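Local coordinates for DNA ligase (Archaeoglobus fulgidus, PDB 3GDE), which probably seals nicks in double-stranded DNA, at the expense of ATP, during replication, recombination and repair, at residues A[253-264]-A[292-303]; A[333-341]-A[368-376]. All coordinates share one frame; numbering follows the deposited sequence.

In the fold
Both contacts lie in the adenylation domain and share neighbouring elements. Strand 296-306 of contact 1 runs antiparallel beside strand 335-342 of contact 2, and Glu-301 N probably donates to His-338 O. Contact 1 is the larger and more buried. It is an antiparallel ladder with Arg-257 and Glu-301, both predicted to bind ATP, on one face. Salt-bridge and amide chemistry dominates that face. Contact 2 is a short parallel pairing, only partly buried. Backbone bonds hold it, with hydrocarbon packing on one face and no salt bridge between its segments. Water meets Lys-370 and His-338. The two contacts meet where Arg-257 packs on Phe-340, a further predicted ATP-binding residue.

Contact 1 of 2, residues A[253-264]-A[292-303]; sequences FDGSRVQVHWDG and VKPGVILDGEVI
Arg-257 and Glu-301 face each other as a non-hydrogen-bonded pair in an antiparallel ladder of strands 256-262 and 296-303, in the adenylation domain. Both are predicted to bind ATP.

The backbone bonds join Ser-256 with Val-302, Val-258 with Gly-300, Val-260 with Leu-298 and Trp-262 with Val-296. A G1 beta bulge sets Gly-295 and Val-296 against the single residue Trp-262. Trp-262 O takes a bond from Val-296 N and a weak one from Gly-295 N.

A polar chain runs along one face. The extended Arg-257 brings NH2 to Asp-299 OD2 in a salt bridge, modelled so short that its exact length is doubtful. The acceptor lies in the guanidinium plane, while the carboxylate is turned 87° to it. Tyr-409 OH also bonds to OD2, and Arg-257 NH1 reaches Met-229 O. Asp-299 OD1 takes a weak bond from Gln-259 NE2 at 3.5 Å, amide and carboxylate nearly coplanar. Gln-259 NE2 also bonds to Val-226 O. Gln-259 OE1 accepts from His-261 NE2 at 2.8 Å. Ile-297 CG2 sits over one face of that imidazole, 3.6 Å from its centroid. Replacing His-261 with an alanine would probably leave Gln-259 OE1 without this donor and Ile-297 CG2 without the ring face it packs on. Glu-301 CG packs 3.7 Å from Phe-253 CB.

The other face is largely apolar. Val-258 CG2 touches Val-302 CG2 at 3.6 Å, and helix 313-321 packs on both valines.

At the far end Trp-262 has CG anti to its backbone N (chi1 155°). This sets the indole beside Val-292 and Pro-294, and Trp-262 NE1 donates to Val-292 O at 3.1 Å from well above that carbonyl's plane.

Contact 2 of 2, residues A[333-341]-A[368-376]; sequences IPLEAHFFD and SEKIKLAKQ
His-338 and Lys-372 both hold CG anti to the carbonyl carbon, with chi1 of -60° and -38°, and their side chains leave side by side in the same direction. Lys-372 CG therefore lies over one face of the imidazole, 4.0 Å from the His-338 ring centroid, a CH-pi contact. A water in the ring plane lies 2.7 Å from His-338 ND1 and donates to Leu-373 O. The other ring nitrogen, NE2, donates a weak bond to Glu-336 OE1.

The backbones form a short parallel ladder. Ala-337 N and Phe-339 N donate to Lys-370 O and Lys-372 O, and Lys-372 N and Ala-374 N return bonds to Ala-337 O and Phe-339 O.

Ala-337, Phe-339, Ile-371 and Leu-373 share the other face. Ile-371 CG2 meets the edge of the Phe-339 ring, 3.8 Å from CE2. Ile-371 CD1 lies 3.8 Å from Ala-337 CB. Phe-340, predicted to bind ATP, packs its CB on Ala-374 CB.

Strand 335-342 also pairs with strand 296-306, where a classic beta bulge sets Phe-340 and Asp-341 against Asp-299 alone. Leu-335 packs on helix 313-321, and Ile-371 touches Glu-287 of helix 282-291.

Contact 1 of 2, residues A[253-264]-A[292-303]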
loop_
_atom_site.group_PDB
_atom_site.type_symbol
_atom_site.label_atom_id
_atom_site.label_comp_id
_atom_site.label_asym_id
_atom_site.label_seq_id
_atom_site.Cartn_x
_atom_site.Cartn_y
_atom_site.Cartn_z
ATOM N N PHE A 253 12.681 3.981 17.232
ATOM C CA PHE A 253 11.580 3.577 18.111
ATOM C C PHE A 253 10.842 2.298 17.694
ATOM O O PHE A 253 10.673 2.010 16.514
ATOM C CB PHE A 253 10.572 4.725 18.253
ATOM C CG PHE A 253 11.169 5.988 18.803
ATOM C CD1 PHE A 253 11.290 6.176 20.181
ATOM C CD2 PHE A 253 11.612 6.997 17.944
ATOM C CE1 PHE A 253 11.848 7.349 20.694
ATOM C CE2 PHE A 253 12.177 8.173 18.443
ATOM C CZ PHE A 253 12.296 8.350 19.819
ATOM N N ASP A 254 10.415 1.531 18.686
ATOM C CA ASP A 254 9.449 0.467 18.468
ATOM C C ASP A 254 8.073 1.129 18.432
ATOM O O ASP A 254 7.432 1.334 19.473
ATOM C CB ASP A 254 9.529 -0.587 19.579
ATOM C CG ASP A 254 8.553 -1.747 19.368
ATOM O OD1 ASP A 254 7.721 -1.686 18.438
ATOM O OD2 ASP A 254 8.616 -2.730 20.136
ATOM N N GLY A 255 7.645 1.496 17.229
ATOM C CA GLY A 255 6.355 2.143 17.036
ATOM C C GLY A 255 5.922 2.157 15.583
ATOM O O GLY A 255 6.452 1.399 14.768
ATOM N N SER A 256 4.943 3.009 15.267
ATOM C CA SER A 256 4.451 3.141 13.903
ATOM C C SER A 256 4.707 4.531 13.357
ATOM O O SER A 256 4.328 5.519 13.962
ATOM C CB SER A 256 2.968 2.812 13.813
ATOM O OG SER A 256 2.720 1.528 14.337
ATOM N N ARG A 257 5.336 4.588 12.191
ATOM C CA ARG A 257 5.596 5.851 11.539
ATOM C C ARG A 257 4.303 6.539 11.067
ATOM O O ARG A 257 3.371 5.896 10.575
ATOM C CB ARG A 257 6.563 5.658 10.389
ATOM C CG ARG A 257 7.245 6.942 10.003
ATOM C CD ARG A 257 8.465 6.691 9.174
ATOM N NE ARG A 257 8.910 7.914 8.531
ATOM C CZ ARG A 257 9.849 7.960 7.594
ATOM N NH1 ARG A 257 10.445 6.838 7.187
ATOM N NH2 ARG A 257 10.183 9.126 7.055
ATOM N N VAL A 258 4.247 7.845 11.266
ATOM C CA VAL A 258 3.120 8.649 10.827
ATOM C C VAL A 258 3.590 9.975 10.245
ATOM O O VAL A 258 4.746 10.406 10.436
ATOM C CB VAL A 258 2.086 8.947 11.964
ATOM C CG1 VAL A 258 1.465 7.674 12.484
ATOM C CG2 VAL A 258 2.707 9.792 13.084
ATOM N N GLN A 259 2.672 10.610 9.531
ATOM C CA GLN A 259 2.901 11.933 8.991
ATOM C C GLN A 259 1.717 12.823 9.390
ATOM O O GLN A 259 0.559 12.494 9.142
ATOM C CB GLN A 259 3.070 11.834 7.480
ATOM C CG GLN A 259 3.510 13.101 6.818
ATOM C CD GLN A 259 3.637 12.927 5.334
ATOM O OE1 GLN A 259 2.698 13.196 4.589
ATOM N NE2 GLN A 259 4.787 12.436 4.893
ATOM N N VAL A 260 2.027 13.940 10.029
ATOM C CA VAL A 260 1.016 14.800 10.643
ATOM C C VAL A 260 0.924 16.128 9.896
ATOM O O VAL A 260 1.935 16.810 9.699
ATOM C CB VAL A 260 1.329 15.023 12.151
ATOM C CG1 VAL A 260 0.462 16.139 12.745
ATOM C CG2 VAL A 260 1.144 13.717 12.924
ATOM N N HIS A 261 -0.295 16.468 9.476
ATOM C CA HIS A 261 -0.564 17.681 8.707
ATOM C C HIS A 261 -1.464 18.641 9.500
ATOM O O HIS A 261 -2.533 18.243 9.976
ATOM C CB HIS A 261 -1.254 17.323 7.388
ATOM C CG HIS A 261 -0.423 16.491 6.465
ATOM N ND1 HIS A 261 0.076 16.978 5.277
ATOM C CD2 HIS A 261 -0.023 15.201 6.542
ATOM C CE1 HIS A 261 0.756 16.026 4.663
ATOM N NE2 HIS A 261 0.711 14.938 5.411
ATOM N N TRP A 262 -1.044 19.901 9.608
ATOM C CA TRP A 262 -1.719 20.889 10.471
ATOM C C TRP A 262 -1.044 22.271 10.406
ATOM O O TRP A 262 0.172 22.340 10.546
ATOM C CB TRP A 262 -1.652 20.359 11.920
ATOM C CG TRP A 262 -1.728 21.392 13.025
ATOM C CD1 TRP A 262 -0.681 22.003 13.655
ATOM C CD2 TRP A 262 -2.916 21.905 13.635
ATOM N NE1 TRP A 262 -1.143 22.867 14.623
ATOM C CE2 TRP A 262 -2.511 22.830 14.630
ATOM C CE3 TRP A 262 -4.283 21.675 13.444
ATOM C CZ2 TRP A 262 -3.430 23.528 15.426
ATOM C CZ3 TRP A 262 -5.196 22.366 14.242
ATOM C CH2 TRP A 262 -4.764 23.281 15.218
ATOM N N ASP A 263 -1.728 23.393 10.187
ATOM C CA ASP A 263 -2.959 23.651 9.436
ATOM C C ASP A 263 -3.319 25.150 9.517
ATOM O O ASP A 263 -3.006 25.868 8.569
ATOM C CB ASP A 263 -4.147 22.777 9.784
ATOM C CG ASP A 263 -5.359 23.125 8.944
ATOM O OD1 ASP A 263 -5.188 23.654 7.824
ATOM O OD2 ASP A 263 -6.479 22.883 9.407
ATOM N N GLY A 264 -3.919 25.671 10.600
ATOM C CA GLY A 264 -4.227 24.975 11.853
ATOM C C GLY A 264 -5.693 25.096 12.256
ATOM O O GLY A 264 -6.034 25.759 13.236
ATOM N N VAL A 292 1.685 21.724 18.868
ATOM C CA VAL A 292 2.416 22.071 17.648
ATOM C C VAL A 292 1.951 23.358 16.954
ATOM O O VAL A 292 0.768 23.714 16.965
ATOM C CB VAL A 292 2.625 20.854 16.659
ATOM C CG1 VAL A 292 2.781 19.513 17.414
ATOM C CG2 VAL A 292 1.534 20.761 15.631
ATOM N N LYS A 293 2.925 24.065 16.396
ATOM C CA LYS A 293 2.714 25.292 15.657
ATOM C C LYS A 293 1.993 24.989 14.331
ATOM O O LYS A 293 2.419 24.106 13.588
ATOM C CB LYS A 293 4.078 25.950 15.438
ATOM C CG LYS A 293 4.095 27.296 14.740
ATOM C CD LYS A 293 4.693 27.189 13.322
ATOM C CE LYS A 293 6.170 26.751 13.321
ATOM N NZ LYS A 293 7.139 27.732 13.932
ATOM N N PRO A 294 0.872 25.691 14.058
ATOM C CA PRO A 294 0.063 25.460 12.853
ATOM C C PRO A 294 0.834 25.761 11.571
ATOM O O PRO A 294 1.747 26.580 11.584
ATOM C CB PRO A 294 -1.094 26.449 13.010
ATOM C CG PRO A 294 -1.133 26.771 14.476
ATOM C CD PRO A 294 0.290 26.749 14.906
ATOM N N GLY A 295 0.468 25.095 10.481
ATOM C CA GLY A 295 1.106 25.323 9.176
ATOM C C GLY A 295 2.286 24.408 8.895
ATOM O O GLY A 295 3.222 24.798 8.197
ATOM N N VAL A 296 2.247 23.197 9.449
ATOM C CA VAL A 296 3.345 22.238 9.293
ATOM C C VAL A 296 2.905 20.860 8.794
ATOM O O VAL A 296 1.724 20.478 8.881
ATOM C CB VAL A 296 4.212 22.066 10.596
ATOM C CG1 VAL A 296 4.811 23.389 11.044
ATOM C CG2 VAL A 296 3.406 21.438 11.717
ATOM N N ILE A 297 3.875 20.125 8.257
ATOM C CA ILE A 297 3.719 18.704 7.991
ATOM C C ILE A 297 4.937 18.027 8.597
ATOM O O ILE A 297 6.076 18.302 8.217
ATOM C CB ILE A 297 3.579 18.391 6.487
ATOM C CG1 ILE A 297 2.272 18.966 5.967
ATOM C CG2 ILE A 297 3.645 16.868 6.244
ATOM C CD1 ILE A 297 2.253 19.210 4.492
ATOM N N LEU A 298 4.674 17.161 9.566
ATOM C CA LEU A 298 5.734 16.543 10.358
ATOM C C LEU A 298 5.838 15.047 10.108
ATOM O O LEU A 298 4.823 14.379 9.924
ATOM C CB LEU A 298 5.474 16.773 11.856
ATOM C CG LEU A 298 5.326 18.202 12.381
ATOM C CD1 LEU A 298 5.088 18.185 13.884
ATOM C CD2 LEU A 298 6.536 19.056 12.047
ATOM N N ASP A 299 7.071 14.546 10.126
ATOM C CA ASP A 299 7.358 13.116 10.175
ATOM C C ASP A 299 7.627 12.674 11.614
ATOM O O ASP A 299 8.455 13.260 12.306
ATOM C CB ASP A 299 8.581 12.789 9.311
ATOM C CG ASP A 299 8.228 12.059 8.019
ATOM O OD1 ASP A 299 7.072 12.183 7.511
ATOM O OD2 ASP A 299 9.130 11.350 7.509
ATOM N N GLY A 300 6.938 11.622 12.048
ATOM C CA GLY A 300 7.076 11.131 13.408
ATOM C C GLY A 300 6.874 9.641 13.637
ATOM O O GLY A 300 6.524 8.884 12.736
ATOM N N GLU A 301 7.106 9.231 14.878
ATOM C CA GLU A 301 6.819 7.883 15.309
ATOM C C GLU A 301 5.803 7.917 16.445
ATOM O O GLU A 301 5.975 8.644 17.432
ATOM C CB GLU A 301 8.109 7.205 15.762
ATOM C CG GLU A 301 8.090 5.702 15.640
ATOM C CD GLU A 301 8.413 5.195 14.242
ATOM O OE1 GLU A 301 8.067 4.026 13.959
ATOM O OE2 GLU A 301 9.015 5.924 13.431
ATOM N N VAL A 302 4.732 7.147 16.293
ATOM C CA VAL A 302 3.762 6.970 17.374
ATOM C C VAL A 302 4.093 5.680 18.135
ATOM O O VAL A 302 4.263 4.611 17.529
ATOM C CB VAL A 302 2.312 6.958 16.839
ATOM C CG1 VAL A 302 1.329 6.568 17.926
ATOM C CG2 VAL A 302 1.953 8.325 16.306
ATOM N N ILE A 303 4.212 5.786 19.455
ATOM C CA ILE A 303 4.502 4.617 20.276
ATOM C C ILE A 303 3.411 4.394 21.317
ATOM O O ILE A 303 2.791 5.346 21.800
ATOM C CB ILE A 303 5.921 4.665 20.939
ATOM C CG1 ILE A 303 6.009 5.787 21.984
ATOM C CG2 ILE A 303 7.025 4.772 19.880
ATOM C CD1 ILE A 303 7.360 5.924 22.657
HETATM O O HOH W 1 11.064 2.502 13.767
HETATM O O HOH W 2 8.193 1.911 12.753
#

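Contact 2 of 2, residues A[333-341]-A[368-376]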
loop_
_atom_site.group_PDB
_atom_site.type_symbol
_atom_site.label_atom_id
_atom_site.label_comp_id
_atom_site.label_asym_id
_atom_site.label_seq_id
_atom_site.Cartn_x
_atom_site.Cartn_y
_atom_site.Cartn_z
ATOM N N ILE A 333 -5.091 1.524 25.325
ATOM C CA ILE A 333 -3.798 1.724 24.668
ATOM C C ILE A 333 -3.499 3.223 24.541
ATOM O O ILE A 333 -3.843 3.837 23.527
ATOM C CB ILE A 333 -3.761 1.044 23.255
ATOM C CG1 ILE A 333 -4.361 -0.368 23.303
ATOM C CG2 ILE A 333 -2.353 1.046 22.677
ATOM C CD1 ILE A 333 -4.708 -0.953 21.943
ATOM N N PRO A 334 -2.904 3.825 25.591
ATOM C CA PRO A 334 -2.385 5.192 25.502
ATOM C C PRO A 334 -1.245 5.321 24.486
ATOM O O PRO A 334 -0.545 4.343 24.207
ATOM C CB PRO A 334 -1.859 5.462 26.919
ATOM C CG PRO A 334 -2.634 4.513 27.793
ATOM C CD PRO A 334 -2.734 3.276 26.949
ATOM N N LEU A 335 -1.070 6.523 23.942
ATOM C CA LEU A 335 -0.048 6.760 22.932
ATOM C C LEU A 335 0.726 8.039 23.187
ATOM O O LEU A 335 0.232 8.955 23.845
ATOM C CB LEU A 335 -0.672 6.841 21.537
ATOM C CG LEU A 335 -1.527 5.692 21.002
ATOM C CD1 LEU A 335 -2.248 6.132 19.728
ATOM C CD2 LEU A 335 -0.704 4.443 20.757
ATOM N N GLU A 336 1.949 8.089 22.660
ATOM C CA GLU A 336 2.664 9.351 22.511
ATOM C C GLU A 336 3.371 9.413 21.166
ATOM O O GLU A 336 3.604 8.381 20.535
ATOM C CB GLU A 336 3.618 9.618 23.672
ATOM C CG GLU A 336 4.517 8.478 24.040
ATOM C CD GLU A 336 5.183 8.697 25.373
ATOM O OE1 GLU A 336 6.420 8.830 25.399
ATOM O OE2 GLU A 336 4.466 8.749 26.393
ATOM N N ALA A 337 3.679 10.632 20.731
ATOM C CA ALA A 337 4.268 10.866 19.419
ATOM C C ALA A 337 5.634 11.515 19.558
ATOM O O ALA A 337 5.813 12.430 20.358
ATOM C CB ALA A 337 3.347 11.729 18.561
ATOM N N HIS A 338 6.590 11.012 18.780
ATOM C CA HIS A 338 7.948 11.538 18.733
ATOM C C HIS A 338 8.264 11.955 17.311
ATOM O O HIS A 338 8.333 11.120 16.407
ATOM C CB HIS A 338 8.956 10.495 19.212
ATOM C CG HIS A 338 8.733 10.041 20.622
ATOM N ND1 HIS A 338 9.633 10.291 21.634
ATOM C CD2 HIS A 338 7.706 9.367 21.191
ATOM C CE1 HIS A 338 9.177 9.782 22.763
ATOM N NE2 HIS A 338 8.005 9.223 22.522
ATOM N N PHE A 339 8.449 13.254 17.121
ATOM C CA PHE A 339 8.711 13.812 15.814
ATOM C C PHE A 339 10.204 13.936 15.554
ATOM O O PHE A 339 10.969 14.267 16.459
ATOM C CB PHE A 339 7.978 15.152 15.652
ATOM C CG PHE A 339 6.483 15.013 15.683
ATOM C CD1 PHE A 339 5.804 14.424 14.617
ATOM C CD2 PHE A 339 5.745 15.451 16.791
ATOM C CE1 PHE A 339 4.415 14.279 14.649
ATOM C CE2 PHE A 339 4.346 15.317 16.825
ATOM C CZ PHE A 339 3.687 14.725 15.749
ATOM N N PHE A 340 10.606 13.627 14.319
ATOM C CA PHE A 340 12.014 13.642 13.920
ATOM C C PHE A 340 12.294 14.422 12.639
ATOM O O PHE A 340 13.448 14.648 12.295
ATOM C CB PHE A 340 12.578 12.217 13.813
ATOM C CG PHE A 340 11.838 11.313 12.849
ATOM C CD1 PHE A 340 12.099 11.357 11.476
ATOM C CD2 PHE A 340 10.919 10.374 13.322
ATOM C CE1 PHE A 340 11.438 10.505 10.584
ATOM C CE2 PHE A 340 10.240 9.522 12.431
ATOM C CZ PHE A 340 10.508 9.592 11.057
ATOM N N ASP A 341 11.245 14.817 11.926
ATOM C CA ASP A 341 11.412 15.626 10.725
ATOM C C ASP A 341 10.202 16.499 10.375
ATOM O O ASP A 341 9.108 16.325 10.911
ATOM C CB ASP A 341 11.816 14.754 9.526
ATOM C CG ASP A 341 12.924 15.379 8.703
ATOM O OD1 ASP A 341 12.964 16.623 8.578
ATOM O OD2 ASP A 341 13.763 14.626 8.180
ATOM N N SER A 368 5.444 18.258 25.219
ATOM C CA SER A 368 4.565 17.956 26.339
ATOM C C SER A 368 4.741 16.488 26.738
ATOM O O SER A 368 5.673 15.820 26.274
ATOM C CB SER A 368 3.108 18.262 25.977
ATOM O OG SER A 368 2.710 17.599 24.790
ATOM N N GLU A 369 3.858 15.981 27.596
ATOM C CA GLU A 369 3.962 14.586 28.027
ATOM C C GLU A 369 3.655 13.619 26.882
ATOM O O GLU A 369 4.206 12.518 26.832
ATOM C CB GLU A 369 3.082 14.296 29.254
ATOM C CG GLU A 369 1.572 14.358 29.004
ATOM C CD GLU A 369 0.767 13.381 29.864
ATOM O OE1 GLU A 369 -0.489 13.407 29.769
ATOM O OE2 GLU A 369 1.380 12.586 30.621
ATOM N N LYS A 370 2.790 14.042 25.962
ATOM C CA LYS A 370 2.344 13.181 24.869
ATOM C C LYS A 370 2.957 13.511 23.500
ATOM O O LYS A 370 2.797 12.734 22.560
ATOM C CB LYS A 370 0.814 13.155 24.785
ATOM C CG LYS A 370 0.122 12.510 25.981
ATOM C CD LYS A 370 -1.258 11.972 25.590
ATOM C CE LYS A 370 -2.088 11.624 26.824
ATOM N NZ LYS A 370 -3.446 11.107 26.476
ATOM N N ILE A 371 3.644 14.651 23.396
ATOM C CA ILE A 371 4.310 15.068 22.148
ATOM C C ILE A 371 5.779 15.394 22.415
ATOM O O ILE A 371 6.091 16.332 23.152
ATOM C CB ILE A 371 3.615 16.311 21.469
ATOM C CG1 ILE A 371 2.143 16.037 21.104
ATOM C CG2 ILE A 371 4.424 16.825 20.260
ATOM C CD1 ILE A 371 1.890 14.877 20.125
ATOM N N LYS A 372 6.678 14.624 21.809
ATOM C CA LYS A 372 8.109 14.808 22.023
ATOM C C LYS A 372 8.861 15.018 20.722
ATOM O O LYS A 372 8.376 14.659 19.652
ATOM C CB LYS A 372 8.697 13.595 22.753
ATOM C CG LYS A 372 7.802 12.985 23.828
ATOM C CD LYS A 372 7.857 13.783 25.114
ATOM C CE LYS A 372 8.964 13.300 26.033
ATOM N NZ LYS A 372 8.648 13.650 27.453
ATOM N N LEU A 373 10.045 15.611 20.834
ATOM C CA LEU A 373 11.049 15.572 19.784
ATOM C C LEU A 373 11.964 14.374 19.975
ATOM O O LEU A 373 12.326 14.034 21.105
ATOM C CB LEU A 373 11.900 16.839 19.802
ATOM C CG LEU A 373 11.698 17.921 18.733
ATOM C CD1 LEU A 373 10.316 17.854 18.115
ATOM C CD2 LEU A 373 11.970 19.305 19.320
ATOM N N ALA A 374 12.335 13.738 18.868
ATOM C CA ALA A 374 13.393 12.745 18.892
ATOM C C ALA A 374 14.669 13.418 19.391
ATOM O O ALA A 374 15.047 14.495 18.919
ATOM C CB ALA A 374 13.612 12.145 17.507
ATOM N N LYS A 375 15.306 12.797 20.372
ATOM C CA LYS A 375 16.608 13.238 20.804
ATOM C C LYS A 375 17.570 12.999 19.643
ATOM O O LYS A 375 17.592 11.927 19.034
ATOM C CB LYS A 375 17.033 12.488 22.077
ATOM C CG LYS A 375 18.430 12.814 22.602
ATOM C CD LYS A 375 18.716 12.073 23.920
ATOM C CE LYS A 375 20.139 12.317 24.413
ATOM N NZ LYS A 375 20.409 13.764 24.674
ATOM N N GLN A 376 18.336 14.023 19.312
ATOM C CA GLN A 376 19.317 13.893 18.265
ATOM C C GLN A 376 20.683 14.314 18.776
ATOM O O GLN A 376 20.808 15.290 19.507
ATOM C CB GLN A 376 18.911 14.736 17.065
ATOM C CG GLN A 376 19.721 14.471 15.820
ATOM C CD GLN A 376 19.389 15.446 14.722
ATOM O OE1 GLN A 376 18.658 15.114 13.791
ATOM N NE2 GLN A 376 19.898 16.665 14.834
HETATM O O HOH W 3 -3.146 8.415 24.630
HETATM O O HOH W 4 12.159 11.233 22.044
#